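Local coordinates for hypothetical protein (Legionella pneumophila subsp. pneumophila, PDB 2IM9), which is of unknown function but belongs to the N-acetylmuramoyl-L-alanine amidase-like family of a papain-type peptidase clan, and so may cleave bacterial cell-wall peptides, at residues Q84-R87 with Y88-D91; D96-V99 with N100-S104; I222-T225 with A226-E230; L235-F238 with S239-P242; S36-R39 with K40-T44. One frame throughout, in Å; residues are numbered along the deposited sequence. Where two conformers were deposited one is given.

Interaction 1 (Q84-R87 with Y88-D91); sequences QFPR and YRVD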
loop_
_atom_site.group_PDB
_atom_site.type_symbol
_atom_site.label_atom_id
_atom_site.label_comp_id
_atom_site.label_asym_id
_atom_site.label_seq_id
_atom_site.Cartn_x
_atom_site.Cartn_y
_atom_site.Cartn_z
ATOM N N GLN A 84 -13.633 -0.755 -13.707
ATOM C CA GLN A 84 -14.082 -2.161 -13.815
ATOM C C GLN A 84 -12.927 -3.160 -13.827
ATOM O O GLN A 84 -13.092 -4.331 -14.230
ATOM C CB GLN A 84 -14.970 -2.325 -15.064
ATOM C CG GLN A 84 -16.211 -1.387 -15.044
ATOM C CD GLN A 84 -17.134 -1.591 -16.249
ATOM O OE1 GLN A 84 -16.710 -2.067 -17.311
ATOM N NE2 GLN A 84 -18.396 -1.220 -16.082
ATOM N N PHE A 85 -11.756 -2.714 -13.371
ATOM C CA PHE A 85 -10.676 -3.660 -13.092
ATOM C C PHE A 85 -11.081 -4.575 -11.915
ATOM O O PHE A 85 -11.978 -4.218 -11.122
ATOM C CB PHE A 85 -9.377 -2.909 -12.788
ATOM C CG PHE A 85 -8.463 -2.763 -13.978
ATOM C CD1 PHE A 85 -8.949 -2.269 -15.200
ATOM C CD2 PHE A 85 -7.133 -3.159 -13.896
ATOM C CE1 PHE A 85 -8.120 -2.146 -16.306
ATOM C CE2 PHE A 85 -6.277 -3.030 -15.013
ATOM C CZ PHE A 85 -6.786 -2.508 -16.216
ATOM N N PRO A 86 -10.446 -5.755 -11.812
ATOM C CA PRO A 86 -10.895 -6.760 -10.846
ATOM C C PRO A 86 -10.748 -6.277 -9.404
ATOM O O PRO A 86 -9.900 -5.431 -9.101
ATOM C CB PRO A 86 -9.958 -7.952 -11.074
ATOM C CG PRO A 86 -8.881 -7.484 -11.986
ATOM C CD PRO A 86 -9.275 -6.186 -12.605
ATOM N N ARG A 87 -11.560 -6.847 -8.519
ATOM C CA ARG A 87 -11.493 -6.529 -7.096
ATOM C C ARG A 87 -10.280 -7.128 -6.389
ATOM O O ARG A 87 -9.812 -6.602 -5.361
ATOM C CB ARG A 87 -12.784 -7.012 -6.434
ATOM C CG ARG A 87 -13.928 -6.097 -6.840
ATOM C CD ARG A 87 -15.269 -6.712 -6.525
ATOM N NE ARG A 87 -15.543 -7.837 -7.409
ATOM C CZ ARG A 87 -16.662 -8.537 -7.371
ATOM N NH1 ARG A 87 -17.591 -8.207 -6.470
ATOM N NH2 ARG A 87 -16.837 -9.539 -8.231
ATOM N N TYR A 88 -9.794 -8.243 -6.932
ATOM C CA TYR A 88 -8.559 -8.903 -6.480
ATOM C C TYR A 88 -8.064 -9.813 -7.611
ATOM O O TYR A 88 -8.828 -10.184 -8.515
ATOM C CB TYR A 88 -8.785 -9.731 -5.207
ATOM C CG TYR A 88 -9.988 -10.647 -5.320
ATOM C CD1 TYR A 88 -9.854 -11.953 -5.812
ATOM C CD2 TYR A 88 -11.260 -10.195 -4.947
ATOM C CE1 TYR A 88 -10.964 -12.801 -5.938
ATOM C CE2 TYR A 88 -12.375 -11.016 -5.057
ATOM C CZ TYR A 88 -12.224 -12.319 -5.556
ATOM O OH TYR A 88 -13.331 -13.127 -5.665
ATOM N N ARG A 89 -6.777 -10.130 -7.580
ATOM C CA ARG A 89 -6.172 -10.955 -8.625
ATOM C C ARG A 89 -4.863 -11.539 -8.144
ATOM O O ARG A 89 -4.277 -11.052 -7.165
ATOM C CB ARG A 89 -5.943 -10.120 -9.893
ATOM C CG ARG A 89 -4.912 -9.011 -9.725
ATOM C CD ARG A 89 -5.052 -7.950 -10.793
ATOM N NE ARG A 89 -4.851 -8.495 -12.156
ATOM C CZ ARG A 89 -5.004 -7.790 -13.282
ATOM N NH1 ARG A 89 -5.376 -6.518 -13.243
ATOM N NH2 ARG A 89 -4.804 -8.376 -14.474
ATOM N N VAL A 90 -4.386 -12.573 -8.836
ATOM C CA VAL A 90 -3.097 -13.184 -8.460
ATOM C C VAL A 90 -2.079 -13.152 -9.590
ATOM O O VAL A 90 -0.993 -13.727 -9.458
ATOM C CB VAL A 90 -3.281 -14.638 -7.985
ATOM C CG1 VAL A 90 -4.068 -14.666 -6.663
ATOM C CG2 VAL A 90 -3.983 -15.477 -9.068
ATOM N N ASP A 91 -2.429 -12.502 -10.692
ATOM C CA ASP A 91 -1.599 -12.488 -11.907
ATOM C C ASP A 91 -0.771 -11.200 -12.060
ATOM O O ASP A 91 0.021 -11.072 -12.991
ATOM C CB ASP A 91 -2.477 -12.681 -13.150
ATOM C CG ASP A 91 -3.414 -11.509 -13.385
ATOM O OD1 ASP A 91 -3.972 -10.998 -12.394
ATOM O OD2 ASP A 91 -3.585 -11.080 -14.545
#

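Interaction 2 (D96-V99 with N100-S104); sequences DTYV and NTVLS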
loop_
_atom_site.group_PDB
_atom_site.type_symbol
_atom_site.label_atom_id
_atom_site.label_comp_id
_atom_site.label_asym_id
_atom_site.label_seq_id
_atom_site.Cartn_x
_atom_site.Cartn_y
_atom_site.Cartn_z
ATOM N N ASP A 96 0.713 -0.912 -4.022
ATOM C CA ASP A 96 -0.411 -0.811 -3.080
ATOM C C ASP A 96 -1.230 -2.092 -3.049
ATOM O O ASP A 96 -1.575 -2.578 -1.982
ATOM C CB ASP A 96 -1.350 0.340 -3.484
ATOM C CG ASP A 96 -0.635 1.662 -3.634
ATOM O OD1 ASP A 96 0.039 2.081 -2.683
ATOM O OD2 ASP A 96 -0.766 2.291 -4.710
ATOM N N THR A 97 -1.556 -2.632 -4.217
ATOM C CA THR A 97 -2.377 -3.841 -4.264
ATOM C C THR A 97 -1.629 -5.067 -3.726
ATOM O O THR A 97 -2.248 -5.983 -3.165
ATOM C CB THR A 97 -2.981 -4.102 -5.659
ATOM O OG1 THR A 97 -1.954 -4.526 -6.563
ATOM C CG2 THR A 97 -3.653 -2.820 -6.215
ATOM N N TYR A 98 -0.311 -5.099 -3.890
ATOM C CA TYR A 98 0.475 -6.173 -3.301
ATOM C C TYR A 98 0.334 -6.182 -1.784
ATOM O O TYR A 98 0.035 -7.204 -1.179
ATOM C CB TYR A 98 1.939 -6.041 -3.718
ATOM C CG TYR A 98 2.843 -7.109 -3.174
ATOM C CD1 TYR A 98 2.630 -8.459 -3.471
ATOM C CD2 TYR A 98 3.958 -6.771 -2.391
ATOM C CE1 TYR A 98 3.489 -9.445 -2.964
ATOM C CE2 TYR A 98 4.801 -7.742 -1.882
ATOM C CZ TYR A 98 4.573 -9.068 -2.186
ATOM O OH TYR A 98 5.429 -10.016 -1.689
ATOM N N VAL A 99 0.552 -5.030 -1.159
ATOM C CA VAL A 99 0.487 -4.970 0.299
ATOM C C VAL A 99 -0.933 -5.300 0.780
ATOM O O VAL A 99 -1.110 -6.092 1.717
ATOM C CB VAL A 99 1.011 -3.607 0.788
ATOM C CG1 VAL A 99 0.656 -3.361 2.252
ATOM C CG2 VAL A 99 2.527 -3.554 0.611
ATOM N N ASN A 100 -1.936 -4.721 0.123
ATOM C CA ASN A 100 -3.331 -4.978 0.494
ATOM C C ASN A 100 -3.707 -6.453 0.363
ATOM O O ASN A 100 -4.396 -7.016 1.227
ATOM C CB ASN A 100 -4.262 -4.159 -0.398
ATOM C CG ASN A 100 -4.461 -2.746 0.117
ATOM O OD1 ASN A 100 -4.463 -2.515 1.319
ATOM N ND2 ASN A 100 -4.653 -1.799 -0.798
ATOM N N THR A 101 -3.271 -7.065 -0.725
ATOM C CA THR A 101 -3.614 -8.468 -0.972
ATOM C C THR A 101 -2.919 -9.369 0.055
ATOM O O THR A 101 -3.563 -10.220 0.679
ATOM C CB THR A 101 -3.257 -8.889 -2.387
ATOM O OG1 THR A 101 -3.992 -8.064 -3.301
ATOM C CG2 THR A 101 -3.635 -10.344 -2.598
ATOM N N VAL A 102 -1.624 -9.153 0.267
ATOM C CA VAL A 102 -0.881 -9.977 1.233
ATOM C C VAL A 102 -1.467 -9.851 2.650
ATOM O O VAL A 102 -1.722 -10.868 3.310
ATOM C CB VAL A 102 0.628 -9.654 1.240
ATOM C CG1 VAL A 102 1.307 -10.359 2.434
ATOM C CG2 VAL A 102 1.256 -10.087 -0.090
ATOM N N LEU A 103 -1.687 -8.614 3.105
ATOM C CA LEU A 103 -2.249 -8.390 4.436
ATOM C C LEU A 103 -3.602 -9.065 4.607
ATOM O O LEU A 103 -3.837 -9.732 5.618
ATOM C CB LEU A 103 -2.369 -6.895 4.746
ATOM C CG LEU A 103 -1.042 -6.181 4.999
ATOM C CD1 LEU A 103 -1.308 -4.683 5.217
ATOM C CD2 LEU A 103 -0.279 -6.810 6.173
ATOM N N SER A 104 -4.479 -8.908 3.620
ATOM C CA SER A 104 -5.819 -9.490 3.703
ATOM C C SER A 104 -5.781 -11.018 3.685
ATOM O O SER A 104 -6.561 -11.645 4.398
ATOM C CB SER A 104 -6.731 -8.935 2.605
ATOM O OG SER A 104 -6.803 -7.517 2.697
#

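Interaction 3 (I222-T225 with A226-E230); sequences IPFT and ALFSE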
loop_
_atom_site.group_PDB
_atom_site.type_symbol
_atom_site.label_atom_id
_atom_site.label_comp_id
_atom_site.label_asym_id
_atom_site.label_seq_id
_atom_site.Cartn_x
_atom_site.Cartn_y
_atom_site.Cartn_z
ATOM N N ILE A 222 11.695 8.084 9.608
ATOM C CA ILE A 222 13.093 8.051 10.018
ATOM C C ILE A 222 13.871 8.597 8.839
ATOM O O ILE A 222 13.812 8.039 7.738
ATOM C CB ILE A 222 13.565 6.629 10.296
ATOM C CG1 ILE A 222 12.724 5.981 11.402
ATOM C CG2 ILE A 222 15.034 6.621 10.762
ATOM C CD1 ILE A 222 13.006 4.507 11.531
ATOM N N PRO A 223 14.600 9.699 9.053
ATOM C CA PRO A 223 15.319 10.371 7.975
ATOM C C PRO A 223 16.601 9.651 7.551
ATOM O O PRO A 223 17.239 8.979 8.375
ATOM C CB PRO A 223 15.694 11.710 8.615
ATOM C CG PRO A 223 15.838 11.411 10.020
ATOM C CD PRO A 223 14.771 10.406 10.337
ATOM N N PHE A 224 16.990 9.831 6.289
ATOM C CA PHE A 224 18.234 9.255 5.779
ATOM C C PHE A 224 19.448 9.837 6.493
ATOM O O PHE A 224 20.487 9.175 6.591
ATOM C CB PHE A 224 18.380 9.440 4.265
ATOM C CG PHE A 224 17.385 8.660 3.446
ATOM C CD1 PHE A 224 16.887 7.439 3.886
ATOM C CD2 PHE A 224 16.960 9.154 2.208
ATOM C CE1 PHE A 224 15.975 6.722 3.121
ATOM C CE2 PHE A 224 16.070 8.446 1.428
ATOM C CZ PHE A 224 15.555 7.222 1.890
ATOM N N THR A 225 19.317 11.060 6.996
ATOM C CA THR A 225 20.403 11.675 7.768
ATOM C C THR A 225 20.721 10.855 9.027
ATOM O O THR A 225 21.845 10.923 9.557
ATOM C CB THR A 225 20.076 13.123 8.163
ATOM O OG1 THR A 225 18.842 13.148 8.899
ATOM C CG2 THR A 225 19.965 13.990 6.917
ATOM N N ALA A 226 19.739 10.088 9.504
ATOM C CA ALA A 226 19.925 9.195 10.648
ATOM C C ALA A 226 20.339 7.798 10.193
ATOM O O ALA A 226 21.279 7.218 10.716
ATOM C CB ALA A 226 18.650 9.131 11.489
ATOM N N LEU A 227 19.631 7.265 9.205
ATOM C CA LEU A 227 19.852 5.896 8.751
ATOM C C LEU A 227 21.206 5.733 8.082
ATOM O O LEU A 227 21.749 4.628 8.038
ATOM C CB LEU A 227 18.754 5.472 7.778
ATOM C CG LEU A 227 17.379 5.210 8.385
ATOM C CD1 LEU A 227 16.389 5.008 7.244
ATOM C CD2 LEU A 227 17.390 3.974 9.274
ATOM N N PHE A 228 21.733 6.840 7.557
ATOM C CA PHE A 228 23.049 6.842 6.929
ATOM C C PHE A 228 23.950 7.906 7.530
ATOM O O PHE A 228 24.749 8.516 6.820
ATOM C CB PHE A 228 22.918 7.007 5.413
ATOM C CG PHE A 228 22.217 5.865 4.770
ATOM C CD1 PHE A 228 22.912 4.711 4.414
ATOM C CD2 PHE A 228 20.840 5.914 4.587
ATOM C CE1 PHE A 228 22.257 3.636 3.849
ATOM C CE2 PHE A 228 20.154 4.825 4.016
ATOM C CZ PHE A 228 20.869 3.685 3.652
ATOM N N SER A 229 23.815 8.136 8.835
ATOM C CA SER A 229 24.730 9.051 9.538
ATOM C C SER A 229 26.177 8.630 9.277
ATOM O O SER A 229 26.482 7.430 9.220
ATOM C CB SER A 229 24.447 9.064 11.042
ATOM O OG SER A 229 24.602 7.762 11.592
ATOM N N GLU A 230 27.060 9.618 9.090
ATOM C CA GLU A 230 28.468 9.353 8.740
ATOM C C GLU A 230 28.636 8.548 7.437
ATOM O O GLU A 230 29.661 7.873 7.237
ATOM C CB GLU A 230 29.207 8.666 9.897
ATOM C CG GLU A 230 29.307 9.490 11.169
#

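Interaction 4 (L235-F238 with S239-P242); sequences LHLF and SQIP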
loop_
_atom_site.group_PDB
_atom_site.type_symbol
_atom_site.label_atom_id
_atom_site.label_comp_id
_atom_site.label_asym_id
_atom_site.label_seq_id
_atom_site.Cartn_x
_atom_site.Cartn_y
_atom_site.Cartn_z
ATOM N N LEU A 235 23.331 0.448 11.592
ATOM C CA LEU A 235 22.833 -0.903 11.848
ATOM C C LEU A 235 21.967 -0.997 13.090
ATOM O O LEU A 235 21.066 -1.844 13.142
ATOM C CB LEU A 235 23.983 -1.902 11.883
ATOM C CG LEU A 235 24.868 -1.862 10.629
ATOM C CD1 LEU A 235 25.989 -2.885 10.758
ATOM C CD2 LEU A 235 24.094 -2.096 9.335
ATOM N N HIS A 236 22.205 -0.122 14.065
ATOM C CA HIS A 236 21.363 -0.091 15.258
ATOM C C HIS A 236 19.918 0.257 14.913
ATOM O O HIS A 236 18.983 -0.368 15.433
ATOM C CB HIS A 236 21.884 0.888 16.319
ATOM C CG HIS A 236 21.096 0.852 17.590
ATOM N ND1 HIS A 236 21.161 -0.204 18.477
ATOM C CD2 HIS A 236 20.210 1.729 18.115
ATOM C CE1 HIS A 236 20.354 0.030 19.497
ATOM N NE2 HIS A 236 19.755 1.190 19.296
ATOM N N LEU A 237 19.725 1.260 14.060
ATOM C CA LEU A 237 18.362 1.621 13.649
ATOM C C LEU A 237 17.720 0.536 12.781
ATOM O O LEU A 237 16.582 0.096 13.055
ATOM C CB LEU A 237 18.341 2.965 12.912
ATOM C CG LEU A 237 18.738 4.194 13.743
ATOM C CD1 LEU A 237 18.822 5.453 12.872
ATOM C CD2 LEU A 237 17.749 4.396 14.896
ATOM N N PHE A 238 18.437 0.098 11.747
ATOM C CA PHE A 238 17.906 -0.934 10.850
ATOM C C PHE A 238 17.481 -2.200 11.594
ATOM O O PHE A 238 16.454 -2.801 11.250
ATOM C CB PHE A 238 18.876 -1.270 9.719
ATOM C CG PHE A 238 18.873 -0.272 8.605
ATOM C CD1 PHE A 238 17.805 -0.214 7.704
ATOM C CD2 PHE A 238 19.945 0.590 8.431
ATOM C CE1 PHE A 238 17.796 0.697 6.651
ATOM C CE2 PHE A 238 19.954 1.518 7.374
ATOM C CZ PHE A 238 18.884 1.568 6.485
ATOM N N SER A 239 18.232 -2.582 12.630
ATOM C CA SER A 239 17.945 -3.824 13.361
ATOM C C SER A 239 16.611 -3.802 14.121
ATOM O O SER A 239 16.131 -4.859 14.548
ATOM C CB SER A 239 19.076 -4.111 14.350
ATOM O OG SER A 239 18.983 -3.248 15.474
ATOM N N GLN A 240 16.035 -2.611 14.309
ATOM C CA GLN A 240 14.777 -2.474 15.046
ATOM C C GLN A 240 13.533 -2.573 14.164
ATOM O O GLN A 240 12.405 -2.543 14.664
ATOM C CB GLN A 240 14.735 -1.163 15.844
ATOM C CG GLN A 240 15.761 -1.097 16.962
ATOM C CD GLN A 240 15.868 0.305 17.525
ATOM O OE1 GLN A 240 14.935 0.803 18.154
ATOM N NE2 GLN A 240 16.997 0.955 17.286
ATOM N N ILE A 241 13.735 -2.681 12.858
ATOM C CA ILE A 241 12.609 -2.828 11.942
ATOM C C ILE A 241 12.179 -4.299 12.039
ATOM O O ILE A 241 12.984 -5.190 11.759
ATOM C CB ILE A 241 13.027 -2.459 10.506
ATOM C CG1 ILE A 241 13.505 -0.992 10.450
ATOM C CG2 ILE A 241 11.887 -2.750 9.522
ATOM C CD1 ILE A 241 14.068 -0.542 9.097
ATOM N N PRO A 242 10.925 -4.559 12.459
ATOM C CA PRO A 242 10.460 -5.935 12.698
ATOM C C PRO A 242 10.183 -6.697 11.413
ATOM O O PRO A 242 9.746 -6.117 10.436
ATOM C CB PRO A 242 9.128 -5.746 13.444
ATOM C CG PRO A 242 8.983 -4.315 13.723
ATOM C CD PRO A 242 9.883 -3.567 12.762
#

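Interaction 5 (S36-R39 with K40-T44); sequences SSIR and KLYHT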
loop_
_atom_site.group_PDB
_atom_site.type_symbol
_atom_site.label_atom_id
_atom_site.label_comp_id
_atom_site.label_asym_id
_atom_site.label_seq_id
_atom_site.Cartn_x
_atom_site.Cartn_y
_atom_site.Cartn_z
ATOM N N SER A 36 -9.834 -19.674 -7.387
ATOM C CA SER A 36 -9.271 -21.017 -7.404
ATOM C C SER A 36 -7.921 -21.057 -6.673
ATOM O O SER A 36 -7.722 -21.904 -5.807
ATOM C CB SER A 36 -9.183 -21.545 -8.852
ATOM O OG SER A 36 -8.691 -22.869 -8.874
ATOM N N SER A 37 -7.031 -20.105 -6.975
ATOM C CA SER A 37 -5.695 -20.046 -6.362
ATOM C C SER A 37 -5.719 -19.783 -4.857
ATOM O O SER A 37 -4.953 -20.390 -4.094
ATOM C CB SER A 37 -4.844 -18.977 -7.049
ATOM O OG SER A 37 -4.600 -19.336 -8.393
ATOM N N ILE A 38 -6.593 -18.878 -4.436
ATOM C CA ILE A 38 -6.731 -18.514 -3.024
ATOM C C ILE A 38 -7.353 -19.652 -2.205
ATOM O O ILE A 38 -6.880 -19.953 -1.101
ATOM C CB ILE A 38 -7.499 -17.188 -2.876
ATOM C CG1 ILE A 38 -6.627 -16.057 -3.459
ATOM C CG2 ILE A 38 -7.819 -16.912 -1.409
ATOM C CD1 ILE A 38 -7.374 -14.725 -3.722
ATOM N N ARG A 39 -8.402 -20.283 -2.746
ATOM C CA ARG A 39 -8.984 -21.456 -2.102
ATOM C C ARG A 39 -7.891 -22.477 -1.817
ATOM O O ARG A 39 -7.809 -22.998 -0.701
ATOM C CB ARG A 39 -10.086 -22.079 -2.975
ATOM C CG ARG A 39 -10.725 -23.320 -2.391
ATOM C CD ARG A 39 -11.657 -22.932 -1.262
ATOM N NE ARG A 39 -12.950 -22.455 -1.761
ATOM C CZ ARG A 39 -13.779 -21.688 -1.058
ATOM N NH1 ARG A 39 -14.943 -21.330 -1.575
ATOM N NH2 ARG A 39 -13.448 -21.287 0.168
ATOM N N LYS A 40 -7.059 -22.759 -2.829
ATOM C CA LYS A 40 -5.960 -23.723 -2.690
ATOM C C LYS A 40 -4.912 -23.273 -1.699
ATOM O O LYS A 40 -4.411 -24.090 -0.918
ATOM C CB LYS A 40 -5.292 -24.031 -4.039
ATOM C CG LYS A 40 -6.166 -24.835 -4.991
ATOM C CD LYS A 40 -5.494 -25.025 -6.346
ATOM C CE LYS A 40 -6.485 -25.571 -7.382
ATOM N NZ LYS A 40 -5.792 -26.199 -8.548
ATOM N N LEU A 41 -4.573 -21.983 -1.725
ATOM C CA LEU A 41 -3.603 -21.449 -0.778
ATOM C C LEU A 41 -4.016 -21.779 0.649
ATOM O O LEU A 41 -3.207 -22.291 1.426
ATOM C CB LEU A 41 -3.413 -19.934 -0.943
ATOM C CG LEU A 41 -2.467 -19.280 0.074
ATOM C CD1 LEU A 41 -1.029 -19.827 -0.030
ATOM C CD2 LEU A 41 -2.480 -17.785 -0.138
ATOM N N TYR A 42 -5.280 -21.510 0.981
ATOM C CA TYR A 42 -5.772 -21.748 2.343
ATOM C C TYR A 42 -5.783 -23.200 2.745
ATOM O O TYR A 42 -5.496 -23.515 3.896
ATOM C CB TYR A 42 -7.128 -21.097 2.578
ATOM C CG TYR A 42 -6.986 -19.608 2.791
ATOM C CD1 TYR A 42 -6.195 -19.112 3.829
ATOM C CD2 TYR A 42 -7.630 -18.698 1.952
ATOM C CE1 TYR A 42 -6.045 -17.737 4.018
ATOM C CE2 TYR A 42 -7.504 -17.328 2.140
ATOM C CZ TYR A 42 -6.709 -16.856 3.173
ATOM O OH TYR A 42 -6.569 -15.502 3.363
ATOM N N HIS A 43 -6.094 -24.080 1.802
ATOM C CA HIS A 43 -6.004 -25.517 2.057
ATOM C C HIS A 43 -4.604 -25.873 2.545
ATOM O O HIS A 43 -4.458 -26.595 3.531
ATOM C CB HIS A 43 -6.397 -26.329 0.815
ATOM C CG HIS A 43 -7.874 -26.387 0.577
ATOM N ND1 HIS A 43 -8.782 -26.643 1.585
ATOM C CD2 HIS A 43 -8.604 -26.243 -0.555
ATOM C CE1 HIS A 43 -10.006 -26.641 1.085
ATOM N NE2 HIS A 43 -9.925 -26.399 -0.212
ATOM N N THR A 44 -3.582 -25.318 1.895
ATOM C CA THR A 44 -2.197 -25.512 2.329
ATOM C C THR A 44 -1.940 -24.851 3.682
ATOM O O THR A 44 -1.393 -25.488 4.590
ATOM C CB THR A 44 -1.177 -24.967 1.298
ATOM O OG1 THR A 44 -1.513 -25.435 -0.013
ATOM C CG2 THR A 44 0.236 -25.424 1.638
#

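Interaction 1 (Q84-R87 with Y88-D91)
Tyr88 and Arg87 meet as chain neighbours whose side chains run off on the same flank: Tyr88 CD2 lies 3.8 Å from Arg87 CB. With chi1 of 49°, Tyr88 CG sits between its own N and carbonyl carbon, and this holds the ring back against Arg87. Beyond the touching parts the polar ends belong to the surroundings, Arg87 NH2 in a salt bridge with Glu31 and Tyr88 OH hydrogen-bonded to Asn35 and Gln115.

Arg89 leaves by the other flank and folds back, its chain bent at chi3. Pro86 comes over one face of its guanidinium, CG 3.8 Å from Arg89 NH1, while Phe85 reaches the edge near the guanidinium plane, CD2 3.8 Å from the same NH1; the ring is turned 60° against that plane. Asp91 fixes the group by a side-on, two-pronged salt bridge, Arg89 NE to Asp91 OD1 at 2.7 Å and Arg89 NH2 to Asp91 OD2 at 3.0 Å, both nearly straight. NH1 in turn bonds Ser73 O.

The helical backbone of Arg87 puts its side chain on the flank of Tyr88, and the extended Tyr88-Arg89 step sends Arg89 to the opposite one. The result is an ordered connection between helices 53-63 and 95-107, an irregular but firmly held loop laid along helix 27-45.

Interaction 2 (D96-V99 with N100-S104)
Val102 CG2 rests over one face of the Tyr98 ring in a CH-pi contact, 4.1 Å from the ring centroid and displaced toward the rim, with Tyr98 CE1 its closest ring atom. The two side chains run alongside each other. One residue on, Val99 CG1 and Leu103 CD1 repeat the i to i+4 pairing at 3.8 Å. Tyr98 is directed here by its first torsion, with CG anti to the backbone N at chi1 -180°.

Thr97 O is gripped twice, by Thr101 N at 2.9 Å and by Thr101 OG1 at 2.7 Å, the donors coming from opposite faces of the carbonyl plane. Ser104 does the same to Asn100 O, OG reaching it at 2.9 Å. Both buried hydroxyls are thus satisfied by the helix's own backbone.

Farther out, Tyr98 OH bonds Ser61 O and Phe93 meets the ring edge-to-face; Asn100 OD1 takes the indole N-H of Trp141, and Phe271 of strand 264-275 packs on Val99, Val102 and Leu103. Regular bonds such as Leu103 N to Val99 O at 2.9 Å complete a buried alpha-helix packed against the antiparallel sheet, an arrangement consistent with the central helix of a papain-like fold.

Interaction 3 (I222-T225 with A226-E230)
Ile222 CG2 presses on Leu227 at 3.6 Å from CG, the two side chains crossing at about a right angle. This is the tight end of the contact. The methyl is put there by the first torsion of Ile222, with CG2 lying opposite the backbone N across the CA-CB bond, and Leu227 CD2 also stays within 3.8 Å of it. Next door, Pro223 CG packs against Ala226 CB at 3.9 Å. Neighbouring elements pack on this side: Leu237 and Phe238 of helix 235-238 cover Leu227, and Ile312 and Ile314 of strand 311-317 back Leu227 and Ile222.

Here strand 214-223 ends and a single helical turn, 224-227, begins, with Pro223 as its N-cap residue. Pro223 O takes two backbone donors: Leu227 N lies in the carbonyl plane at 3.1 Å, whereas Ala226 N, at 3.0 Å, stands 58° out of it. Phe228 N bonds Phe224 O just where the backbone leaves helical angles.

The two phenylalanines lie side by side and point the same way, yet touch lightly, Phe224 CD1 being 4.2 Å from Phe228 CE2; Leu300 of helix 296-303 fills in against both. Toward solvent the contact thins out. Thr225 is exposed, and Ser229 comes to it through CB, 3.5 Å from Thr225 O. Ser229 N makes a weak bond to Ala226 O, and the side chain of Glu230, exposed beyond it, is not modelled past CG.

Interaction 4 (L235-F238 with S239-P242)
His236 O is gripped by two side chains, Ser239 through OG at 2.9 Å and Gln240 through NE2 at 3.0 Å. They reach it from opposite faces of the carbonyl plane, each well above that plane instead of on a lone pair. The bond from Gln240 is nearly straight, 169° at the hydrogen, and lies in its amide plane, so the carbonyl helps to fix the rotation of the amide. Ser239 OG comes back over the preceding turn because it sits between its own N and carbonyl carbon, chi1 75°.

The same Gln240 NE2 passes the imidazole of His236 with CD2 3.4 Å away, amide and ring planes turned 58° apart. Its other bond goes to Arg159 O, which tethers the turn to the loop carrying Ile158.

On the buried flank Phe238 and Ile241 lie side by side, pointing the same way, with CD1 of Phe238 4.0 Å from CD1 of Ile241. Leu296 of helix 296-303 packs on both, and Ile241 O accepts from the indole of Trp274.

The backbone tightens as the helix runs out. Ser239 N still reaches four residues back to Leu235 O, but Gln240 N bonds Leu237 O at 3.0 Å and Ile241 N bonds Phe238 O at 3.2 Å, each only three back. The short helix thus ends by tightening into a type I beta turn, Phe238 to Ile241, that leads the chain on toward strand 246-254.

Interaction 5 (S36-R39 with K40-T44)
Ile38 turns its CG2 methyl to Tyr42 because chi1 of -67° sets that branch anti to the backbone N, while chi1 of -77° in Tyr42 carries the ring back toward the preceding turn. The side chains lie alongside, pointing the same way, and CG2 of Ile38 meets CE2 of Tyr42 at 3.6 Å. Tyr42 CD2 also lies 3.4 Å from Ile38 O. Both residues are buried and pack on Phe114 of helix 111-122, and Tyr42 OH bonds Leu105 O.

On another flank Arg39 CG, set anti to the backbone N, lies 3.9 Å from His43 NE2, the two side chains crossing obliquely. Bends at chi2 and chi3 then lead the guanidinium away to a salt bridge with Glu112; Arg39 NE remains 5.2 Å from His43 NE2. Lys40 stretches out along the exposed side, its CE 3.8 Å from Ser36 OG.

Below these side chains runs the regular alpha-helical ladder, with Leu41 N to Ser37 O at 2.9 Å and Tyr42 N to Ile38 O at 3.1 Å.

The helix is therefore amphipathic: one flank uses carbon packing and a buried phenol satisfied by a carbonyl, the other carries Ser36, Lys40 and His43 toward solvent. Should His43 be protonated, its charge would probably be only mildly disfavoured by Arg39, whose own charge is partly offset by Glu112.

Overall arrangement
All five contacts are local and follow one another in series; none nests in or crosses another. From the N terminus, interaction 5 lies within helix 27-45. Interaction 1 comes next, in the loop between helices 53-63 and 95-107, and packs back on that first helix, Val90 against Ser37 and Tyr88 against Ile38. Interaction 2 lies within helix 95-107, nearest the chain's centre, and its Ser104 meets Tyr42 of interaction 5. Interactions 3 and 4 stand across the chain's centre from interaction 1, about 38 and 35 Å from it between centres. They touch through Leu227 with Leu237 and Phe228 with Phe238, joining two short helices beside the sheet.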